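Local coordinates for large ribosomal subunit protein uL10 (Thermotoga maritima, PDB 1ZAV) that forms part of the ribosomal stalk, binding rRNA and carrying L7/L12 dimers through which the ribosome engages GTP-bound translation factors, at residues A143-V146 with G147-A151; T154-V157 with F158-G162; R165-V168 with Y169-A173. All coordinates share one frame; numbering follows the deposited sequence.

Contact 1: residues A143-V146 with G147-A151; sequences AMLV and GRVKA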
ATOM      1  N   ALA A 143       5.541   4.546   8.900  1.00 51.40           N
ATOM      2  CA  ALA A 143       6.421   3.389   8.871  1.00 52.51           C
ATOM      3  C   ALA A 143       6.217   2.584   7.588  1.00 52.31           C
ATOM      4  O   ALA A 143       7.183   2.225   6.920  1.00 52.61           O
ATOM      5  CB  ALA A 143       6.161   2.503  10.086  1.00 51.44           C
ATOM      6  N   MET A 144       4.959   2.307   7.253  1.00 52.11           N
ATOM      7  CA  MET A 144       4.623   1.538   6.054  1.00 52.24           C
ATOM      8  C   MET A 144       4.998   2.255   4.760  1.00 51.72           C
ATOM      9  O   MET A 144       5.327   1.617   3.759  1.00 50.69           O
ATOM     10  CB  MET A 144       3.124   1.248   6.008  1.00 53.42           C
ATOM     11  CG  MET A 144       2.527   0.709   7.284  1.00 55.39           C
ATOM     12  SD  MET A 144       0.731   0.620   7.158  1.00 56.14           S
ATOM     13  CE  MET A 144       0.388  -0.944   7.988  1.00 57.04           C
ATOM     14  N   LEU A 145       4.924   3.580   4.780  1.00 50.86           N
ATOM     15  CA  LEU A 145       5.231   4.386   3.605  1.00 51.74           C
ATOM     16  C   LEU A 145       6.601   4.084   3.016  1.00 51.00           C
ATOM     17  O   LEU A 145       6.761   4.032   1.797  1.00 50.97           O
ATOM     18  CB  LEU A 145       5.144   5.877   3.949  1.00 51.12           C
ATOM     19  CG  LEU A 145       5.230   6.856   2.771  1.00 53.01           C
ATOM     20  CD1 LEU A 145       4.062   6.626   1.817  1.00 51.08           C
ATOM     21  CD2 LEU A 145       5.213   8.285   3.294  1.00 52.79           C
ATOM     22  N   VAL A 146       7.590   3.881   3.880  1.00 51.06           N
ATOM     23  CA  VAL A 146       8.944   3.599   3.421  1.00 51.54           C
ATOM     24  C   VAL A 146       9.029   2.358   2.530  1.00 50.31           C
ATOM     25  O   VAL A 146       9.646   2.403   1.470  1.00 50.02           O
ATOM     26  CB  VAL A 146       9.923   3.423   4.608  1.00 54.13           C
ATOM     27  CG1 VAL A 146       9.626   2.134   5.354  1.00 54.81           C
ATOM     28  CG2 VAL A 146      11.351   3.432   4.101  1.00 53.71           C
ATOM     29  N   GLY A 147       8.415   1.260   2.962  1.00 48.86           N
ATOM     30  CA  GLY A 147       8.448   0.036   2.179  1.00 47.53           C
ATOM     31  C   GLY A 147       7.612   0.129   0.919  1.00 47.70           C
ATOM     32  O   GLY A 147       7.910  -0.517  -0.086  1.00 46.08           O
ATOM     33  N   ARG A 148       6.550   0.925   0.969  1.00 47.68           N
ATOM     34  CA  ARG A 148       5.683   1.094  -0.192  1.00 47.41           C
ATOM     35  C   ARG A 148       6.417   1.895  -1.250  1.00 45.06           C
ATOM     36  O   ARG A 148       6.279   1.639  -2.445  1.00 44.08           O
ATOM     37  CB  ARG A 148       4.388   1.815   0.196  1.00 48.88           C
ATOM     38  CG  ARG A 148       3.275   0.882   0.631  1.00 53.56           C
ATOM     39  CD  ARG A 148       3.721  -0.003   1.777  1.00 55.89           C
ATOM     40  NE  ARG A 148       2.640  -0.862   2.249  1.00 60.29           N
ATOM     41  CZ  ARG A 148       2.698  -1.592   3.359  1.00 61.60           C
ATOM     42  NH1 ARG A 148       1.665  -2.346   3.714  1.00 62.40           N
ATOM     43  NH2 ARG A 148       3.787  -1.566   4.115  1.00 64.12           N
ATOM     44  N   VAL A 149       7.211   2.857  -0.791  1.00 43.79           N
ATOM     45  CA  VAL A 149       7.991   3.714  -1.675  1.00 42.68           C
ATOM     46  C   VAL A 149       9.189   2.951  -2.240  1.00 43.76           C
ATOM     47  O   VAL A 149       9.648   3.225  -3.344  1.00 42.52           O
ATOM     48  CB  VAL A 149       8.490   4.974  -0.922  1.00 41.00           C
ATOM     49  CG1 VAL A 149       9.491   5.726  -1.765  1.00 41.46           C
ATOM     50  CG2 VAL A 149       7.306   5.877  -0.584  1.00 38.77           C
ATOM     51  N   LYS A 150       9.684   1.977  -1.487  1.00 42.74           N
ATOM     52  CA  LYS A 150      10.834   1.209  -1.936  1.00 44.96           C
ATOM     53  C   LYS A 150      10.439   0.036  -2.835  1.00 43.68           C
ATOM     54  O   LYS A 150      11.296  -0.565  -3.485  1.00 44.84           O
ATOM     55  CB  LYS A 150      11.610   0.686  -0.723  1.00 45.47           C
ATOM     56  CG  LYS A 150      12.962   0.075  -1.060  1.00 49.71           C
ATOM     57  CD  LYS A 150      13.687  -0.390   0.200  1.00 50.90           C
ATOM     58  CE  LYS A 150      15.097  -0.855  -0.114  1.00 53.22           C
ATOM     59  NZ  LYS A 150      15.797  -1.366   1.104  1.00 56.03           N
ATOM     60  N   ALA A 151       9.144  -0.267  -2.879  1.00 42.52           N
ATOM     61  CA  ALA A 151       8.633  -1.399  -3.650  1.00 41.92           C
ATOM     62  C   ALA A 151       9.273  -1.697  -5.008  1.00 40.54           C
ATOM     63  O   ALA A 151       9.640  -2.838  -5.271  1.00 39.71           O
ATOM     64  CB  ALA A 151       7.125  -1.288  -3.800  1.00 40.87           C
TER
HETATM   65  O   HOH W   1       7.578  -0.262   5.222  1.00 52.90           O
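The guanidinium of Arg148 has CB of Met144 over one of its faces, and this CB approaches NH2 of Arg148 to 3.5 Å and its CZ to 3.9 Å. The two side chains run side by side and point the same way, one helical turn apart. What brings the arginine back over Met144 is the bend at its second side-chain torsion (chi2 56°), beyond which chi3 and chi4 are extended; CD of Arg148 passes 3.0 Å from Met144 O. That same carbonyl oxygen accepts the backbone N-H of Arg148. At the polar end, NE of Arg148 pairs with an acidic side chain of another protein chain, a salt bridge that leaves this helix altogether. With an alanine in place of Arg148, the acidic partner on the other chain is likely to lose its mate and Met144 CB its cover.

Both segments belong to the long C-terminal helix 138-176, in the region that binds L7/L12 dimers, and the contact comprises three successive i to i+4 backbone bonds of it. After the bond of Arg148, Val149 N donates to Leu145 O at 2.9 Å, and Lys150 N to Val146 O at 3.0 Å with a more bent N-H...O angle of 134°. On the buried flank, CG2 of Val149 meets CG of Leu145 at 4.1 Å, the side chains crossing obliquely, and apolar side chains of another protein chain pack on both residues. Lys150 is extended throughout, and its NZ has its strongest polar partner in the backbone of a further protein chain. A water donates to Ala143 O at 3.0 Å and weakly accepts from Gly147 N.

Contact 2: residues T154-V157 with F158-G162; sequences TGLV and FALSG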
ATOM      1  N   THR A 154      12.677  -3.042  -4.433  1.00 40.33           N
ATOM      2  CA  THR A 154      12.481  -4.349  -3.795  1.00 38.40           C
ATOM      3  C   THR A 154      11.977  -5.372  -4.817  1.00 38.47           C
ATOM      4  O   THR A 154      12.438  -6.518  -4.844  1.00 38.28           O
ATOM      5  CB  THR A 154      11.448  -4.251  -2.651  1.00 39.89           C
ATOM      6  OG1 THR A 154      11.921  -3.323  -1.670  1.00 40.69           O
ATOM      7  CG2 THR A 154      11.225  -5.632  -1.993  1.00 40.13           C
ATOM      8  N   GLY A 155      11.037  -4.950  -5.663  1.00 35.11           N
ATOM      9  CA  GLY A 155      10.486  -5.837  -6.669  1.00 35.92           C
ATOM     10  C   GLY A 155      11.477  -6.276  -7.738  1.00 37.21           C
ATOM     11  O   GLY A 155      11.377  -7.393  -8.267  1.00 39.14           O
ATOM     12  N   LEU A 156      12.421  -5.401  -8.074  1.00 37.82           N
ATOM     13  CA  LEU A 156      13.449  -5.707  -9.073  1.00 37.56           C
ATOM     14  C   LEU A 156      14.365  -6.838  -8.579  1.00 38.90           C
ATOM     15  O   LEU A 156      14.630  -7.805  -9.292  1.00 37.65           O
ATOM     16  CB  LEU A 156      14.299  -4.459  -9.359  1.00 36.46           C
ATOM     17  CG  LEU A 156      15.599  -4.669 -10.155  1.00 35.74           C
ATOM     18  CD1 LEU A 156      15.284  -5.165 -11.561  1.00 34.79           C
ATOM     19  CD2 LEU A 156      16.407  -3.388 -10.193  1.00 36.55           C
ATOM     20  N   VAL A 157      14.854  -6.699  -7.355  1.00 40.29           N
ATOM     21  CA  VAL A 157      15.744  -7.697  -6.768  1.00 42.00           C
ATOM     22  C   VAL A 157      15.035  -9.029  -6.650  1.00 40.92           C
ATOM     23  O   VAL A 157      15.602 -10.067  -6.965  1.00 42.22           O
ATOM     24  CB  VAL A 157      16.239  -7.237  -5.382  1.00 43.92           C
ATOM     25  CG1 VAL A 157      16.961  -8.388  -4.642  1.00 46.07           C
ATOM     26  CG2 VAL A 157      17.167  -6.060  -5.555  1.00 45.52           C
ATOM     27  N   PHE A 158      13.783  -8.986  -6.210  1.00 42.96           N
ATOM     28  CA  PHE A 158      12.973 -10.182  -6.051  1.00 44.00           C
ATOM     29  C   PHE A 158      12.756 -10.879  -7.394  1.00 44.08           C
ATOM     30  O   PHE A 158      12.861 -12.103  -7.499  1.00 41.34           O
ATOM     31  CB  PHE A 158      11.615  -9.808  -5.447  1.00 49.13           C
ATOM     32  CG  PHE A 158      10.845 -10.985  -4.916  1.00 54.67           C
ATOM     33  CD1 PHE A 158      11.227 -11.600  -3.729  1.00 58.17           C
ATOM     34  CD2 PHE A 158       9.752 -11.487  -5.611  1.00 57.45           C
ATOM     35  CE1 PHE A 158      10.525 -12.709  -3.236  1.00 61.61           C
ATOM     36  CE2 PHE A 158       9.044 -12.589  -5.133  1.00 60.52           C
ATOM     37  CZ  PHE A 158       9.431 -13.204  -3.942  1.00 61.28           C
ATOM     38  N   ALA A 159      12.463 -10.097  -8.425  1.00 40.63           N
ATOM     39  CA  ALA A 159      12.223 -10.647  -9.754  1.00 40.60           C
ATOM     40  C   ALA A 159      13.458 -11.287 -10.378  1.00 40.95           C
ATOM     41  O   ALA A 159      13.366 -12.362 -10.970  1.00 44.59           O
ATOM     42  CB  ALA A 159      11.670  -9.549 -10.685  1.00 41.91           C
ATOM     43  N   LEU A 160      14.610 -10.637 -10.250  1.00 39.22           N
ATOM     44  CA  LEU A 160      15.848 -11.169 -10.807  1.00 41.74           C
ATOM     45  C   LEU A 160      16.279 -12.427 -10.048  1.00 43.74           C
ATOM     46  O   LEU A 160      16.664 -13.433 -10.650  1.00 43.50           O
ATOM     47  CB  LEU A 160      16.952 -10.111 -10.735  1.00 40.88           C
ATOM     48  CG  LEU A 160      16.751  -8.882 -11.635  1.00 39.19           C
ATOM     49  CD1 LEU A 160      17.893  -7.913 -11.466  1.00 37.57           C
ATOM     50  CD2 LEU A 160      16.663  -9.346 -13.070  1.00 41.26           C
ATOM     51  N   SER A 161      16.211 -12.371  -8.723  1.00 44.79           N
ATOM     52  CA  SER A 161      16.600 -13.521  -7.910  1.00 47.38           C
ATOM     53  C   SER A 161      15.585 -14.658  -8.048  1.00 48.38           C
ATOM     54  O   SER A 161      15.914 -15.830  -7.830  1.00 50.14           O
ATOM     55  CB  SER A 161      16.765 -13.101  -6.445  1.00 46.27           C
ATOM     56  OG  SER A 161      15.576 -12.545  -5.920  1.00 50.72           O
ATOM     57  N   GLY A 162      14.362 -14.309  -8.436  1.00 49.29           N
ATOM     58  CA  GLY A 162      13.319 -15.304  -8.625  1.00 49.50           C
ATOM     59  C   GLY A 162      13.630 -16.243  -9.782  1.00 51.22           C
ATOM     60  O   GLY A 162      13.112 -17.362  -9.841  1.00 51.10           O
TER
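Ser161 folds its hydroxyl back onto the preceding turn: OG donates to Val157 O at 2.7 Å. The evidence for the fold-back is its first torsion, which sets OG between the backbone N and the carbonyl carbon (chi1 59°). Val157 O is gripped twice, because Ser161 N also donates to it, at 3.0 Å, and the two donors arrive from opposite faces of the carbonyl plane.

All of this belongs to helix 138-176, within the region that binds L7/L12 dimers, and apolar side chains of another protein chain pack on Leu156, Ala159 and Leu160. Between the segments the backbone keeps regular i to i+4 bonding, from Phe158 N to Thr154 O and from Ala159 N to Gly155 O.

Leucines one turn apart make the apolar contact. Leu156 swings CG away from its own N (chi1 168°), and with this conformation its CD1 methyl meets CD1 of Leu160 at 3.8 Å, the two side chains lying aslant to each other. CG of Leu160 also rests 3.3 Å from Leu156 O. CB of Phe158 touches Thr154 O at 3.4 Å, but its ring leads away from the earlier turn and takes a cation-pi contact with Arg165, further along the helix.

Contact 3: residues R165-V168 with Y169-A173; sequences RNLV and YVLNA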
ATOM      1  N   ARG A 165      15.582 -18.984  -8.180  1.00 45.04           N
ATOM      2  CA  ARG A 165      14.740 -19.779  -7.300  1.00 45.95           C
ATOM      3  C   ARG A 165      13.867 -20.769  -8.068  1.00 46.42           C
ATOM      4  O   ARG A 165      13.595 -21.863  -7.575  1.00 45.41           O
ATOM      5  CB  ARG A 165      13.884 -18.860  -6.431  1.00 46.84           C
ATOM      6  CG  ARG A 165      14.716 -18.066  -5.442  1.00 49.46           C
ATOM      7  CD  ARG A 165      13.854 -17.371  -4.411  1.00 55.71           C
ATOM      8  NE  ARG A 165      12.993 -16.371  -5.027  1.00 56.80           N
ATOM      9  CZ  ARG A 165      12.886 -15.120  -4.598  1.00 60.37           C
ATOM     10  NH1 ARG A 165      12.077 -14.274  -5.221  1.00 61.94           N
ATOM     11  NH2 ARG A 165      13.589 -14.710  -3.549  1.00 59.78           N
ATOM     12  N   ASN A 166      13.437 -20.404  -9.273  1.00 44.73           N
ATOM     13  CA  ASN A 166      12.610 -21.304 -10.073  1.00 45.90           C
ATOM     14  C   ASN A 166      13.329 -22.634 -10.321  1.00 46.43           C
ATOM     15  O   ASN A 166      12.704 -23.694 -10.287  1.00 44.69           O
ATOM     16  CB  ASN A 166      12.248 -20.658 -11.411  1.00 47.61           C
ATOM     17  CG  ASN A 166      11.234 -19.535 -11.267  1.00 51.23           C
ATOM     18  OD1 ASN A 166      11.037 -18.740 -12.190  1.00 53.33           O
ATOM     19  ND2 ASN A 166      10.577 -19.470 -10.115  1.00 49.00           N
ATOM     20  N   LEU A 167      14.636 -22.576 -10.577  1.00 45.63           N
ATOM     21  CA  LEU A 167      15.423 -23.787 -10.814  1.00 46.69           C
ATOM     22  C   LEU A 167      15.361 -24.664  -9.556  1.00 46.82           C
ATOM     23  O   LEU A 167      15.089 -25.864  -9.623  1.00 44.72           O
ATOM     24  CB  LEU A 167      16.887 -23.434 -11.096  1.00 45.67           C
ATOM     25  CG  LEU A 167      17.785 -24.443 -11.837  1.00 48.17           C
ATOM     26  CD1 LEU A 167      19.234 -24.248 -11.399  1.00 44.55           C
ATOM     27  CD2 LEU A 167      17.342 -25.863 -11.581  1.00 47.13           C
ATOM     28  N   VAL A 168      15.624 -24.040  -8.414  1.00 47.65           N
ATOM     29  CA  VAL A 168      15.608 -24.725  -7.129  1.00 50.83           C
ATOM     30  C   VAL A 168      14.240 -25.322  -6.814  1.00 51.88           C
ATOM     31  O   VAL A 168      14.148 -26.447  -6.311  1.00 52.87           O
ATOM     32  CB  VAL A 168      16.016 -23.761  -6.002  1.00 50.96           C
ATOM     33  CG1 VAL A 168      15.788 -24.396  -4.644  1.00 54.71           C
ATOM     34  CG2 VAL A 168      17.465 -23.401  -6.162  1.00 53.24           C
ATOM     35  N   TYR A 169      13.182 -24.575  -7.114  1.00 51.01           N
ATOM     36  CA  TYR A 169      11.834 -25.056  -6.856  1.00 51.96           C
ATOM     37  C   TYR A 169      11.474 -26.277  -7.701  1.00 51.47           C
ATOM     38  O   TYR A 169      10.893 -27.233  -7.187  1.00 50.64           O
ATOM     39  CB  TYR A 169      10.790 -23.955  -7.101  1.00 53.71           C
ATOM     40  CG  TYR A 169      10.860 -22.779  -6.144  1.00 57.17           C
ATOM     41  CD1 TYR A 169      11.368 -22.928  -4.852  1.00 56.99           C
ATOM     42  CD2 TYR A 169      10.392 -21.519  -6.525  1.00 57.90           C
ATOM     43  CE1 TYR A 169      11.409 -21.850  -3.962  1.00 59.25           C
ATOM     44  CE2 TYR A 169      10.429 -20.437  -5.644  1.00 57.96           C
ATOM     45  CZ  TYR A 169      10.936 -20.608  -4.366  1.00 59.05           C
ATOM     46  OH  TYR A 169      10.961 -19.539  -3.494  1.00 58.01           O
ATOM     47  N   VAL A 170      11.812 -26.254  -8.989  1.00 49.43           N
ATOM     48  CA  VAL A 170      11.474 -27.384  -9.846  1.00 49.48           C
ATOM     49  C   VAL A 170      12.298 -28.630  -9.525  1.00 50.39           C
ATOM     50  O   VAL A 170      11.810 -29.751  -9.676  1.00 50.07           O
ATOM     51  CB  VAL A 170      11.621 -27.040 -11.352  1.00 49.10           C
ATOM     52  CG1 VAL A 170      13.088 -26.972 -11.751  1.00 48.90           C
ATOM     53  CG2 VAL A 170      10.883 -28.069 -12.181  1.00 48.59           C
ATOM     54  N   LEU A 171      13.538 -28.443  -9.081  1.00 49.64           N
ATOM     55  CA  LEU A 171      14.376 -29.587  -8.739  1.00 51.74           C
ATOM     56  C   LEU A 171      13.787 -30.262  -7.505  1.00 53.24           C
ATOM     57  O   LEU A 171      13.729 -31.489  -7.432  1.00 53.70           O
ATOM     58  CB  LEU A 171      15.824 -29.148  -8.467  1.00 48.18           C
ATOM     59  CG  LEU A 171      16.631 -28.665  -9.683  1.00 45.93           C
ATOM     60  CD1 LEU A 171      18.023 -28.249  -9.242  1.00 43.06           C
ATOM     61  CD2 LEU A 171      16.712 -29.770 -10.739  1.00 43.79           C
ATOM     62  N   ASN A 172      13.353 -29.459  -6.538  1.00 54.63           N
ATOM     63  CA  ASN A 172      12.750 -30.000  -5.326  1.00 58.35           C
ATOM     64  C   ASN A 172      11.487 -30.752  -5.703  1.00 59.76           C
ATOM     65  O   ASN A 172      11.200 -31.819  -5.155  1.00 59.99           O
ATOM     66  CB  ASN A 172      12.399 -28.884  -4.342  1.00 58.84           C
ATOM     67  CG  ASN A 172      13.578 -28.460  -3.503  1.00 59.49           C
ATOM     68  OD1 ASN A 172      13.492 -27.499  -2.736  1.00 63.19           O
ATOM     69  ND2 ASN A 172      14.687 -29.174  -3.635  1.00 61.27           N
ATOM     70  N   ALA A 173      10.735 -30.190  -6.645  1.00 60.41           N
ATOM     71  CA  ALA A 173       9.505 -30.815  -7.108  1.00 61.68           C
ATOM     72  C   ALA A 173       9.802 -32.220  -7.636  1.00 62.82           C
ATOM     73  O   ALA A 173       9.130 -33.186  -7.273  1.00 63.23           O
ATOM     74  CB  ALA A 173       8.870 -29.969  -8.195  1.00 61.25           C
TER
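Tyr169 lays its ring over the turn before it, one face resting on Arg165. The carbonyl oxygen of Arg165 sits beneath that face, displaced toward the rim, with Tyr169 CG 3.2 Å from Arg165 O. CB of Arg165 adds a CH-pi contact, 4.3 Å from the ring centroid and 28° off the ring normal. The ring reaches this place because CG of Tyr169 is opposite its own carbonyl carbon, next to N (chi1 -66°). Arg165 runs alongside, pointing the same way; the guanidinium and ring planes are 19° apart, but Tyr169 OH approaches the guanidinium obliquely and comes closest to the side chain at Arg165 CD (3.7 Å).

Arg165 O does double duty: besides lying under the ring it accepts Tyr169 N at 2.8 Å. The next three residues continue the i to i+4 bonding, from Val170 N to Asn166 O, Leu171 N to Leu167 O and Asn172 N to Val168 O.

On the buried side, Leu167 and Leu171 press together more tightly than usual van der Waals contact, CD2 of Leu167 lying 3.4 Å from CD1 of Leu171. CG1 of Val170 meanwhile approaches Leu167 O to 3.1 Å. Apolar side chains of two other protein chains cover Leu167, and one of these chains also packs on Leu171. Such a division, with leucines turned to partner chains and an aromatic-arginine pair on another flank, is that of an amphipathic alpha-helix, here the L7/L12-binding helix 138-176.

All three contacts lie in series on helix 138-176, and none is wholly core or surface: each joins a buried apolar pair, Leu145 and Val149, Leu156 and Leu160, or Leu167 and Leu171, to a more outward flank that includes exposed Gly147, Phe158 or Tyr169. The contact centres lie about 24, 37 and 47 Å from the centre of the chain. The buried pairs are all packed on by other protein chains. Polar chemistry separates them: contact 1 sends charges to other chains, contact 2 turns a hydroxyl back on the backbone, and contact 3 sets an arginine beside aromatics, linking it to contact 2.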